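PDB 4IQD: carboxyvinyl-carboxyphosphonate phosphorylmutase from Bacillus anthracis, which belongs to the phosphoenolpyruvate phosphomutase family of TIM-barrel proteins and binds pyruvic acid. Local coordinates for residues L24-H37 / F50-S63. Residues are numbered along the deposited sequence; the frame is centred on the assembly and turned at random.
Sequences LVEANEILQIPGAH and FLALYLSGAAYTAS. With PYR (pyruvic acid), chain C.
Tyr54 N donates to Pro34 O at 2.7 Å, a somewhat bent bond with the donor tilted from the carbonyl plane, while Tyr54 O takes a straighter one from Ala36 N at 2.8 Å. The two bonds flank Gly35, whose CA lies 3.1 Å from the same Tyr54 O in a CA-H...O contact, and make a single parallel bridge between Gly35, just past the end of strand 31-34, and Tyr54 of strand 53-55. These are the first two strands of the TIM barrel, with helix 39-48 as their crossover. Toward Gln32 and Leu51 the two chains draw apart, and one water bridges the gap, donating a hydrogen bond to Gln32 O and accepting one from Leu51 N. Pro34 CG lies over one face of the Phe50 ring, 3.6 Å from its centroid; Lys262 of the second subunit makes a cation-pi contact with that ring. Ile33 CG2 packs 3.7 Å from Tyr54 CB. With CG anti to the backbone N (chi1 -174°), the tyrosine ring swings away from strand 31-34, and its OH bonds Gln122. Beyond the strand, Ser56 OG caps helix 57-63 by accepting from Ala59 N and donates to pyruvic acid O at 2.9 Å.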
ATOM      1  N   LEU A  24      20.644  14.695  10.728  1.00 23.67           N
ATOM      2  CA  LEU A  24      19.330  15.326  10.710  1.00 23.86           C
ATOM      3  C   LEU A  24      18.830  15.606  12.121  1.00 25.72           C
ATOM      4  O   LEU A  24      18.216  16.640  12.383  1.00 27.41           O
ATOM      5  CB  LEU A  24      18.322  14.434   9.983  1.00 22.78           C
ATOM      6  CG  LEU A  24      18.537  14.142   8.499  1.00 19.91           C
ATOM      7  CD1 LEU A  24      17.473  13.188   8.003  1.00 22.43           C
ATOM      8  CD2 LEU A  24      18.523  15.423   7.703  1.00 20.23           C
ATOM      9  N   VAL A  25      19.104  14.677  13.026  1.00 25.49           N
ATOM     10  CA  VAL A  25      18.698  14.817  14.414  1.00 24.29           C
ATOM     11  C   VAL A  25      19.497  15.910  15.111  1.00 30.24           C
ATOM     12  O   VAL A  25      18.928  16.821  15.709  1.00 31.93           O
ATOM     13  CB  VAL A  25      18.876  13.495  15.171  1.00 22.65           C
ATOM     14  CG1 VAL A  25      18.803  13.725  16.665  1.00 26.28           C
ATOM     15  CG2 VAL A  25      17.830  12.496  14.726  1.00 26.00           C
ATOM     16  N   GLU A  26      20.820  15.823  15.009  1.00 30.94           N
ATOM     17  CA  GLU A  26      21.711  16.761  15.682  1.00 32.83           C
ATOM     18  C   GLU A  26      21.568  18.183  15.140  1.00 34.14           C
ATOM     19  O   GLU A  26      22.053  19.140  15.746  1.00 32.92           O
ATOM     20  CB  GLU A  26      23.164  16.295  15.552  1.00 38.17           C
ATOM     21  CG  GLU A  26      23.402  14.852  15.984  1.00 41.54           C
ATOM     22  CD  GLU A  26      23.238  14.643  17.480  1.00 45.24           C
ATOM     23  OE1 GLU A  26      22.836  13.530  17.885  1.00 45.00           O
ATOM     24  OE2 GLU A  26      23.531  15.582  18.253  1.00 47.13           O
ATOM     25  N   ALA A  27      20.895  18.310  14.001  1.00 36.66           N
ATOM     26  CA  ALA A  27      20.694  19.600  13.353  1.00 35.76           C
ATOM     27  C   ALA A  27      19.981  20.597  14.258  1.00 34.13           C
ATOM     28  O   ALA A  27      19.229  20.222  15.158  1.00 30.07           O
ATOM     29  CB  ALA A  27      19.930  19.426  12.052  1.00 37.68           C
ATOM     30  N   ASN A  28      20.231  21.874  14.001  1.00 33.89           N
ATOM     31  CA  ASN A  28      19.677  22.945  14.809  1.00 38.59           C
ATOM     32  C   ASN A  28      18.163  23.036  14.657  1.00 37.74           C
ATOM     33  O   ASN A  28      17.449  23.307  15.621  1.00 39.75           O
ATOM     34  CB  ASN A  28      20.331  24.271  14.420  1.00 44.54           C
ATOM     35  CG  ASN A  28      20.461  25.219  15.588  1.00 47.70           C
ATOM     36  OD1 ASN A  28      20.277  24.832  16.742  1.00 48.57           O
ATOM     37  ND2 ASN A  28      20.792  26.471  15.296  1.00 48.02           N
ATOM     38  N   GLU A  29      17.679  22.796  13.443  1.00 37.52           N
ATOM     39  CA  GLU A  29      16.250  22.876  13.152  1.00 37.44           C
ATOM     40  C   GLU A  29      15.566  21.520  13.299  1.00 31.19           C
ATOM     41  O   GLU A  29      16.146  20.481  12.981  1.00 30.87           O
ATOM     42  CB  GLU A  29      16.015  23.447  11.751  1.00 43.39           C
ATOM     43  CG  GLU A  29      15.182  24.726  11.732  1.00 52.67           C
ATOM     44  CD  GLU A  29      13.689  24.469  11.870  1.00 59.81           C
ATOM     45  OE1 GLU A  29      13.043  24.155  10.848  1.00 64.11           O
ATOM     46  OE2 GLU A  29      13.159  24.584  12.997  1.00 60.35           O
ATOM     47  N   ILE A  30      14.330  21.538  13.784  1.00 27.96           N
ATOM     48  CA  ILE A  30      13.614  20.307  14.086  1.00 24.75           C
ATOM     49  C   ILE A  30      13.393  19.462  12.830  1.00 23.65           C
ATOM     50  O   ILE A  30      13.150  19.990  11.747  1.00 20.13           O
ATOM     51  CB  ILE A  30      12.278  20.599  14.808  1.00 25.40           C
ATOM     52  CG1 ILE A  30      11.588  19.299  15.229  1.00 22.81           C
ATOM     53  CG2 ILE A  30      11.377  21.462  13.939  1.00 27.94           C
ATOM     54  CD1 ILE A  30      11.081  19.306  16.654  1.00 21.61           C
ATOM     55  N   LEU A  31      13.516  18.148  12.981  1.00 19.71           N
ATOM     56  CA  LEU A  31      13.339  17.230  11.865  1.00 25.82           C
ATOM     57  C   LEU A  31      11.915  16.696  11.827  1.00 20.68           C
ATOM     58  O   LEU A  31      11.457  16.067  12.776  1.00 23.19           O
ATOM     59  CB  LEU A  31      14.322  16.067  11.978  1.00 23.84           C
ATOM     60  CG  LEU A  31      14.166  14.964  10.932  1.00 23.48           C
ATOM     61  CD1 LEU A  31      14.519  15.480   9.544  1.00 22.07           C
ATOM     62  CD2 LEU A  31      15.013  13.755  11.294  1.00 23.36           C
ATOM     63  N   GLN A  32      11.212  16.956  10.732  1.00 20.25           N
ATOM     64  CA  GLN A  32       9.887  16.384  10.554  1.00 18.47           C
ATOM     65  C   GLN A  32      10.005  15.044   9.839  1.00 22.96           C
ATOM     66  O   GLN A  32      10.625  14.942   8.782  1.00 20.62           O
ATOM     67  CB  GLN A  32       8.981  17.331   9.771  1.00 23.99           C
ATOM     68  CG  GLN A  32       8.651  18.625  10.489  1.00 23.53           C
ATOM     69  CD  GLN A  32       7.660  19.474   9.716  1.00 26.37           C
ATOM     70  OE1 GLN A  32       7.960  19.960   8.627  1.00 28.50           O
ATOM     71  NE2 GLN A  32       6.468  19.647  10.272  1.00 26.32           N
ATOM     72  N   ILE A  33       9.414  14.014  10.433  1.00 25.73           N
ATOM     73  CA  ILE A  33       9.500  12.663   9.897  1.00 17.62           C
ATOM     74  C   ILE A  33       8.110  12.098   9.637  1.00 17.41           C
ATOM     75  O   ILE A  33       7.446  11.615  10.551  1.00 23.53           O
ATOM     76  CB  ILE A  33      10.244  11.726  10.862  1.00 19.93           C
ATOM     77  CG1 ILE A  33      11.595  12.320  11.258  1.00 17.86           C
ATOM     78  CG2 ILE A  33      10.431  10.360  10.233  1.00 18.98           C
ATOM     79  CD1 ILE A  33      12.408  11.413  12.142  1.00 17.87           C
ATOM     80  N   PRO A  34       7.660  12.160   8.380  1.00 20.13           N
ATOM     81  CA  PRO A  34       6.334  11.682   7.990  1.00 18.79           C
ATOM     82  C   PRO A  34       6.260  10.169   7.940  1.00 17.11           C
ATOM     83  O   PRO A  34       7.216   9.518   7.528  1.00 23.02           O
ATOM     84  CB  PRO A  34       6.166  12.226   6.568  1.00 19.28           C
ATOM     85  CG  PRO A  34       7.271  13.181   6.358  1.00 21.88           C
ATOM     86  CD  PRO A  34       8.375  12.771   7.252  1.00 21.12           C
ATOM     87  N   GLY A  35       5.126   9.616   8.349  1.00 18.50           N
ATOM     88  CA  GLY A  35       4.872   8.207   8.149  1.00 17.41           C
ATOM     89  C   GLY A  35       4.547   7.929   6.693  1.00 23.13           C
ATOM     90  O   GLY A  35       3.764   8.646   6.074  1.00 21.91           O
ATOM     91  N   ALA A  36       5.167   6.895   6.136  1.00 23.30           N
ATOM     92  CA  ALA A  36       4.840   6.441   4.792  1.00 19.40           C
ATOM     93  C   ALA A  36       4.550   4.953   4.836  1.00 19.91           C
ATOM     94  O   ALA A  36       5.462   4.149   5.004  1.00 23.43           O
ATOM     95  CB  ALA A  36       5.983   6.733   3.836  1.00 17.31           C
ATOM     96  N   HIS A  37       3.282   4.586   4.696  1.00 17.27           N
ATOM     97  CA  HIS A  37       2.889   3.184   4.794  1.00 17.37           C
ATOM     98  C   HIS A  37       3.221   2.389   3.538  1.00 27.00           C
ATOM     99  O   HIS A  37       3.206   1.160   3.560  1.00 27.85           O
ATOM    100  CB  HIS A  37       1.402   3.054   5.124  1.00 17.45           C
ATOM    101  CG  HIS A  37       0.495   3.625   4.075  1.00 19.53           C
ATOM    102  ND1 HIS A  37       0.200   4.963   4.003  1.00 17.58           N
ATOM    103  CD2 HIS A  37      -0.182   3.030   3.069  1.00 17.90           C
ATOM    104  CE1 HIS A  37      -0.622   5.180   2.989  1.00 17.80           C
ATOM    105  NE2 HIS A  37      -0.870   4.012   2.407  1.00 18.01           N
ATOM    106  N   PHE A  50      10.541  16.318   2.551  1.00 21.87           N
ATOM    107  CA  PHE A  50      10.901  15.727   3.828  1.00 22.42           C
ATOM    108  C   PHE A  50      12.167  14.892   3.680  1.00 23.78           C
ATOM    109  O   PHE A  50      12.400  14.293   2.634  1.00 28.39           O
ATOM    110  CB  PHE A  50       9.740  14.914   4.384  1.00 23.55           C
ATOM    111  CG  PHE A  50       8.515  15.738   4.658  1.00 26.35           C
ATOM    112  CD1 PHE A  50       8.415  16.492   5.816  1.00 27.02           C
ATOM    113  CD2 PHE A  50       7.465  15.764   3.759  1.00 24.82           C
ATOM    114  CE1 PHE A  50       7.289  17.253   6.070  1.00 26.33           C
ATOM    115  CE2 PHE A  50       6.339  16.521   4.010  1.00 23.73           C
ATOM    116  CZ  PHE A  50       6.251  17.264   5.163  1.00 24.92           C
ATOM    117  N   LEU A  51      12.981  14.867   4.730  1.00 22.26           N
ATOM    118  CA  LEU A  51      14.336  14.326   4.647  1.00 19.54           C
ATOM    119  C   LEU A  51      14.509  13.011   5.392  1.00 21.01           C
ATOM    120  O   LEU A  51      15.610  12.466   5.477  1.00 20.03           O
ATOM    121  CB  LEU A  51      15.330  15.350   5.188  1.00 22.75           C
ATOM    122  CG  LEU A  51      15.248  16.737   4.552  1.00 27.58           C
ATOM    123  CD1 LEU A  51      16.273  17.664   5.181  1.00 29.64           C
ATOM    124  CD2 LEU A  51      15.438  16.653   3.045  1.00 27.88           C
ATOM    125  N   ALA A  52      13.412  12.511   5.942  1.00 22.06           N
ATOM    126  CA  ALA A  52      13.419  11.252   6.659  1.00 22.69           C
ATOM    127  C   ALA A  52      11.997  10.735   6.648  1.00 23.42           C
ATOM    128  O   ALA A  52      11.058  11.511   6.503  1.00 25.25           O
ATOM    129  CB  ALA A  52      13.914  11.451   8.082  1.00 22.05           C
ATOM    130  N   LEU A  53      11.835   9.425   6.777  1.00 22.83           N
ATOM    131  CA  LEU A  53      10.512   8.820   6.700  1.00 20.04           C
ATOM    132  C   LEU A  53      10.283   7.897   7.875  1.00 18.51           C
ATOM    133  O   LEU A  53      11.231   7.431   8.498  1.00 22.26           O
ATOM    134  CB  LEU A  53      10.352   8.036   5.399  1.00 17.52           C
ATOM    135  CG  LEU A  53      10.371   8.827   4.097  1.00 18.90           C
ATOM    136  CD1 LEU A  53      10.242   7.874   2.933  1.00 23.35           C
ATOM    137  CD2 LEU A  53       9.259   9.857   4.074  1.00 18.64           C
ATOM    138  N   TYR A  54       9.016   7.631   8.167  1.00 19.52           N
ATOM    139  CA  TYR A  54       8.653   6.791   9.295  1.00 16.97           C
ATOM    140  C   TYR A  54       7.757   5.648   8.849  1.00 17.53           C
ATOM    141  O   TYR A  54       6.808   5.845   8.097  1.00 18.96           O
ATOM    142  CB  TYR A  54       7.939   7.631  10.356  1.00 19.01           C
ATOM    143  CG  TYR A  54       7.633   6.909  11.649  1.00 19.30           C
ATOM    144  CD1 TYR A  54       8.648   6.562  12.533  1.00 22.65           C
ATOM    145  CD2 TYR A  54       6.327   6.600  12.003  1.00 20.60           C
ATOM    146  CE1 TYR A  54       8.371   5.914  13.725  1.00 20.00           C
ATOM    147  CE2 TYR A  54       6.042   5.955  13.194  1.00 22.29           C
ATOM    148  CZ  TYR A  54       7.066   5.611  14.050  1.00 21.73           C
ATOM    149  OH  TYR A  54       6.785   4.967  15.237  1.00 23.18           O
ATOM    150  N   LEU A  55       8.073   4.445   9.306  1.00 17.28           N
ATOM    151  CA  LEU A  55       7.199   3.309   9.084  1.00 16.93           C
ATOM    152  C   LEU A  55       6.575   2.887  10.405  1.00 20.31           C
ATOM    153  O   LEU A  55       7.247   2.320  11.263  1.00 24.98           O
ATOM    154  CB  LEU A  55       7.969   2.147   8.467  1.00 18.75           C
ATOM    155  CG  LEU A  55       7.115   0.942   8.082  1.00 19.77           C
ATOM    156  CD1 LEU A  55       6.066   1.339   7.054  1.00 19.17           C
ATOM    157  CD2 LEU A  55       7.987  -0.187   7.560  1.00 21.59           C
ATOM    158  N   SER A  56       5.291   3.184  10.572  1.00 21.90           N
ATOM    159  CA  SER A  56       4.588   2.866  11.811  1.00 22.21           C
ATOM    160  C   SER A  56       3.873   1.529  11.709  1.00 23.37           C
ATOM    161  O   SER A  56       3.313   1.197  10.666  1.00 24.81           O
ATOM    162  CB  SER A  56       3.578   3.959  12.146  1.00 25.85           C
ATOM    163  OG  SER A  56       2.251   3.477  12.048  1.00 28.07           O
ATOM    164  N   GLY A  57       3.890   0.768  12.796  1.00 24.20           N
ATOM    165  CA  GLY A  57       3.207  -0.512  12.829  1.00 25.54           C
ATOM    166  C   GLY A  57       1.728  -0.315  12.583  1.00 26.26           C
ATOM    167  O   GLY A  57       1.083  -1.108  11.897  1.00 25.36           O
ATOM    168  N   ALA A  58       1.199   0.770  13.139  1.00 25.67           N
ATOM    169  CA  ALA A  58      -0.211   1.103  13.009  1.00 25.36           C
ATOM    170  C   ALA A  58      -0.613   1.228  11.547  1.00 29.34           C
ATOM    171  O   ALA A  58      -1.516   0.535  11.081  1.00 32.12           O
ATOM    172  CB  ALA A  58      -0.516   2.390  13.751  1.00 26.77           C
ATOM    173  N   ALA A  59       0.070   2.111  10.829  1.00 26.65           N
ATOM    174  CA  ALA A  59      -0.244   2.357   9.428  1.00 25.62           C
ATOM    175  C   ALA A  59       0.024   1.130   8.570  1.00 23.90           C
ATOM    176  O   ALA A  59      -0.743   0.821   7.656  1.00 21.26           O
ATOM    177  CB  ALA A  59       0.542   3.544   8.912  1.00 27.11           C
ATOM    178  N   TYR A  60       1.116   0.431   8.869  1.00 23.12           N
ATOM    179  CA  TYR A  60       1.476  -0.751   8.103  1.00 23.41           C
ATOM    180  C   TYR A  60       0.380  -1.792   8.185  1.00 22.69           C
ATOM    181  O   TYR A  60      -0.162  -2.216   7.170  1.00 27.57           O
ATOM    182  CB  TYR A  60       2.783  -1.364   8.596  1.00 23.98           C
ATOM    183  CG  TYR A  60       3.130  -2.634   7.854  1.00 26.07           C
ATOM    184  CD1 TYR A  60       3.323  -2.617   6.480  1.00 30.93           C
ATOM    185  CD2 TYR A  60       3.251  -3.846   8.519  1.00 26.05           C
ATOM    186  CE1 TYR A  60       3.632  -3.769   5.787  1.00 33.02           C
ATOM    187  CE2 TYR A  60       3.564  -5.007   7.835  1.00 28.07           C
ATOM    188  CZ  TYR A  60       3.755  -4.961   6.466  1.00 32.63           C
ATOM    189  OH  TYR A  60       4.066  -6.108   5.766  1.00 31.61           O
ATOM    190  N   THR A  61       0.057  -2.192   9.405  1.00 22.98           N
ATOM    191  CA  THR A  61      -0.951  -3.213   9.627  1.00 23.98           C
ATOM    192  C   THR A  61      -2.278  -2.792   9.018  1.00 22.53           C
ATOM    193  O   THR A  61      -2.910  -3.567   8.305  1.00 24.83           O
ATOM    194  CB  THR A  61      -1.133  -3.493  11.121  1.00 26.60           C
ATOM    195  OG1 THR A  61      -1.374  -2.260  11.809  1.00 30.28           O
ATOM    196  CG2 THR A  61       0.117  -4.142  11.686  1.00 18.29           C
ATOM    197  N   ALA A  62      -2.679  -1.555   9.284  1.00 20.86           N
ATOM    198  CA  ALA A  62      -3.927  -1.031   8.745  1.00 20.09           C
ATOM    199  C   ALA A  62      -3.956  -1.123   7.222  1.00 20.36           C
ATOM    200  O   ALA A  62      -4.999  -1.416   6.645  1.00 22.93           O
ATOM    201  CB  ALA A  62      -4.147   0.398   9.200  1.00 18.46           C
ATOM    202  N   SER A  63      -2.812  -0.890   6.583  1.00 22.14           N
ATOM    203  CA  SER A  63      -2.691  -1.048   5.133  1.00 28.32           C
ATOM    204  C   SER A  63      -3.044  -2.467   4.716  1.00 24.98           C
ATOM    205  O   SER A  63      -3.793  -2.679   3.765  1.00 26.93           O
ATOM    206  CB  SER A  63      -1.272  -0.726   4.655  1.00 36.02           C
ATOM    207  OG  SER A  63      -0.892   0.589   4.999  1.00 42.63           O
TER
HETATM  208  C   PYR C 401       2.297   4.588  15.890  1.00 55.51           C
HETATM  209  O   PYR C 401       1.859   4.698  14.663  1.00 54.18           O
HETATM  210  OXT PYR C 401       3.471   4.042  16.106  1.00 55.48           O
HETATM  211  CA  PYR C 401       1.505   5.040  16.947  1.00 53.46           C
HETATM  212  O3  PYR C 401       1.875   4.853  18.189  1.00 52.00           O
HETATM  213  CB  PYR C 401       0.218   5.759  16.662  1.00 52.82           C
HETATM  214  O   HOH W   1      12.146  16.337   6.943  1.00 21.31           O